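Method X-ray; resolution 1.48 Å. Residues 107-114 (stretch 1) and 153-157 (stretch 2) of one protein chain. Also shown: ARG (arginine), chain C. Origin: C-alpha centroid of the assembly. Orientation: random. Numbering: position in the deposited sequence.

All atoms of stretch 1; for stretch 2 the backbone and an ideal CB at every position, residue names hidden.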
# COMPACT_ATOMS: atom_id res chain seq x y z
N MET A 107 0.31 -1.72 -4.38
CA MET A 107 -0.83 -2.52 -4.77
C MET A 107 -0.43 -3.91 -5.25
O MET A 107 0.40 -4.06 -6.15
CB MET A 107 -1.63 -1.80 -5.86
CG MET A 107 -2.82 -2.63 -6.32
SD MET A 107 -3.87 -1.81 -7.54
CE MET A 107 -4.72 -0.62 -6.50
N THR A 108 -1.04 -4.92 -4.65
CA THR A 108 -0.70 -6.30 -4.96
C THR A 108 -1.38 -6.77 -6.25
O THR A 108 -2.58 -6.58 -6.42
CB THR A 108 -1.09 -7.22 -3.79
OG1 THR A 108 -0.39 -6.79 -2.62
CG2 THR A 108 -0.72 -8.67 -4.10
N PRO A 109 -0.61 -7.38 -7.17
CA PRO A 109 -1.22 -7.83 -8.42
C PRO A 109 -1.95 -9.17 -8.26
O PRO A 109 -1.46 -10.20 -8.73
CB PRO A 109 -0.02 -7.99 -9.36
CG PRO A 109 1.12 -8.30 -8.45
CD PRO A 109 0.86 -7.49 -7.20
N THR A 110 -3.11 -9.15 -7.62
CA THR A 110 -3.87 -10.37 -7.35
C THR A 110 -4.51 -10.91 -8.62
O THR A 110 -4.80 -10.16 -9.55
CB THR A 110 -4.97 -10.14 -6.30
OG1 THR A 110 -5.98 -9.27 -6.83
CG2 THR A 110 -4.39 -9.51 -5.05
N ALA A 111 -4.74 -12.22 -8.65
CA ALA A 111 -5.42 -12.84 -9.78
C ALA A 111 -6.77 -12.17 -10.03
O ALA A 111 -7.16 -11.93 -11.18
CB ALA A 111 -5.60 -14.33 -9.53
N GLU A 112 -7.48 -11.86 -8.95
CA GLU A 112 -8.78 -11.20 -9.06
C GLU A 112 -8.67 -9.84 -9.76
O GLU A 112 -9.43 -9.54 -10.68
CB GLU A 112 -9.41 -11.04 -7.68
CG GLU A 112 -10.73 -10.28 -7.68
CD GLU A 112 -11.87 -11.07 -8.31
OE1 GLU A 112 -12.95 -10.47 -8.51
OE2 GLU A 112 -11.70 -12.27 -8.61
N ARG A 113 -7.72 -9.03 -9.32
CA ARG A 113 -7.54 -7.70 -9.90
C ARG A 113 -7.10 -7.75 -11.36
O ARG A 113 -7.44 -6.87 -12.14
CB ARG A 113 -6.54 -6.90 -9.08
CG ARG A 113 -7.10 -6.45 -7.74
CD ARG A 113 -5.99 -5.98 -6.85
NE ARG A 113 -6.50 -5.53 -5.57
CZ ARG A 113 -5.73 -5.26 -4.52
NH1 ARG A 113 -4.41 -5.39 -4.61
NH2 ARG A 113 -6.28 -4.83 -3.39
N LYS A 114 -6.33 -8.78 -11.72
CA LYS A 114 -5.85 -8.95 -13.09
C LYS A 114 -6.98 -9.13 -14.10
O LYS A 114 -6.78 -8.93 -15.30
CB LYS A 114 -4.87 -10.13 -13.17
CG LYS A 114 -3.50 -9.84 -12.59
CD LYS A 114 -2.65 -11.10 -12.60
CE LYS A 114 -1.24 -10.82 -12.10
NZ LYS A 114 -0.42 -12.07 -12.10
N UNK A 153 -10.60 -1.00 3.36
CA UNK A 153 -11.53 -1.50 2.35
C UNK A 153 -10.83 -1.73 1.01
O UNK A 153 -10.11 -0.86 0.52
CB UNK A 153 -12.69 -0.52 2.17
N UNK A 154 -11.04 -2.91 0.45
CA UNK A 154 -10.59 -3.20 -0.90
C UNK A 154 -9.20 -3.79 -0.97
O UNK A 154 -8.63 -3.91 -2.05
CB UNK A 154 -10.64 -1.92 -1.74
N UNK A 155 -8.66 -4.18 0.18
CA UNK A 155 -7.28 -4.65 0.24
C UNK A 155 -7.09 -6.13 0.51
O UNK A 155 -8.00 -6.83 0.96
CB UNK A 155 -6.54 -3.86 1.32
N UNK A 156 -5.87 -6.60 0.26
CA UNK A 156 -5.50 -7.95 0.65
C UNK A 156 -5.48 -8.10 2.18
O UNK A 156 -5.68 -9.20 2.71
CB UNK A 156 -4.13 -8.31 0.06
N UNK A 157 -5.24 -7.01 2.89
CA UNK A 157 -5.30 -7.03 4.35
C UNK A 157 -6.71 -7.37 4.79
O UNK A 157 -6.91 -8.21 5.68
CB UNK A 157 -4.86 -5.69 4.94
N ARG C . -0.98 -4.32 -0.62
CA ARG C . -2.40 -4.23 -0.19
C ARG C . -3.34 -4.37 -1.38
O ARG C . -2.89 -4.38 -2.52
CB ARG C . -2.66 -2.91 0.53
CG ARG C . -2.27 -1.69 -0.28
CD ARG C . -2.79 -0.41 0.36
NE ARG C . -2.15 0.77 -0.22
CZ ARG C . -2.41 2.02 0.14
NH1 ARG C . -3.30 2.28 1.08
NH2 ARG C . -1.77 3.01 -0.46
OXT ARG C . -4.55 -4.47 -1.21

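Position 153 lies outside the contact. Its ideal CB has no atom of stretch 1 within 5.5 Å, and its backbone angles (phi -57°, psi 130°) are open to almost any side chain, so stretch 1 gives little ground for a choice. The deposited residue is Ile153, with chi1 in the m well; its nearest side-chain atom, CG2, is 9.4 Å from Arg113 NH2.

Position 154 is decided by its backbone. With phi at 91° and psi at 11° it sits in the left-handed half of the map, and an ideal CB would be jammed against the carbonyl O of position 153. That CB would point sideways relative to stretch 1 and stay 5.5 Å from Arg113 NH2, so the obstacle is local and does not come from the arginine. Glycine is strongly favoured, and Gly154 is found. What the position offers stretch 1 is its carbonyl: Arg113 NH2 donates to Gly154 O at 2.9 Å, the one direct hydrogen bond between the stretches. Water 2 supports the same link, accepting from Arg113 NE at 2.9 Å and donating to Gly154 O at 3.2 Å.

At position 155 the CA-to-CB bond points away from stretch 1, although the ideal CB is still 4.8 Å from Arg113 NH2. The main chain makes the closer approach, with CA of this residue 3.8 Å from Arg113 NH2 and 3.1 Å from OXT of the bound arginine. Stretch 1 therefore asks little of the side chain, but the position immediately precedes a helix, where serine, threonine, aspartate or asparagine can cap a free backbone N. Thr155 does so: in the p rotamer, its OG1 caps a backbone N just past the stretch.

Position 156 faces stretch 1 most directly. Its CB points toward a surface made by two threonines and the arginine, 4.8 Å from Thr108 OG1, 5.3 Å from Thr110 CG2 and 5.4 Å from Arg113 NH2. The surroundings are mixed, with methyl groups beside a hydroxyl and the guanidinium of Arg113, already engaged by the ligand carboxylate through Arg113 NH1 to ARG O and Arg113 NH2 to ARG OXT, each 2.8 Å. A small or medium side chain would suit: valine for the methyls, serine for the polar side, threonine for both. Thr156 is present, with chi1 at 55° (p). Its CG2 packs 3.8 Å from Thr110 CG2 and 4.1 Å from Thr108 CB, while its OG1 is hydrogen-bonded to water 1 at 2.7 Å, and that water donates to Thr108 OG1 at 2.8 Å. Its backbone N adds a hydrogen bond to ARG OXT at 2.9 Å, so both stretches hold the ligand carboxylate.

Position 157, in the helix, has no atom of stretch 1 within 5.5 Å of its ideal CB, and many helix-compatible residues would fit this view. Ser157 is deposited, and its OG is hydrogen-bonded elsewhere in the structure.

Stretch 2, residues 153-157: IGTTS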
# COMPACT_ATOMS: atom_id res chain seq x y z
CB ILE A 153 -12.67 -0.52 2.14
CG1 ILE A 153 -13.49 -0.40 3.42
CG2 ILE A 153 -13.58 -0.97 1.00
CD1 ILE A 153 -14.30 0.86 3.47
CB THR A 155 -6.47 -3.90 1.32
OG1 THR A 155 -7.01 -4.18 2.63
CG2 THR A 155 -6.46 -2.40 1.07
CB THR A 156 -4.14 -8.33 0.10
OG1 THR A 156 -3.18 -7.35 0.51
CG2 THR A 156 -4.19 -8.40 -1.42
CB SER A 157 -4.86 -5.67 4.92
OG SER A 157 -3.56 -5.33 4.47
O HOH W 1 -0.72 -8.24 -0.30
O HOH W 2 -9.28 -5.01 -4.96
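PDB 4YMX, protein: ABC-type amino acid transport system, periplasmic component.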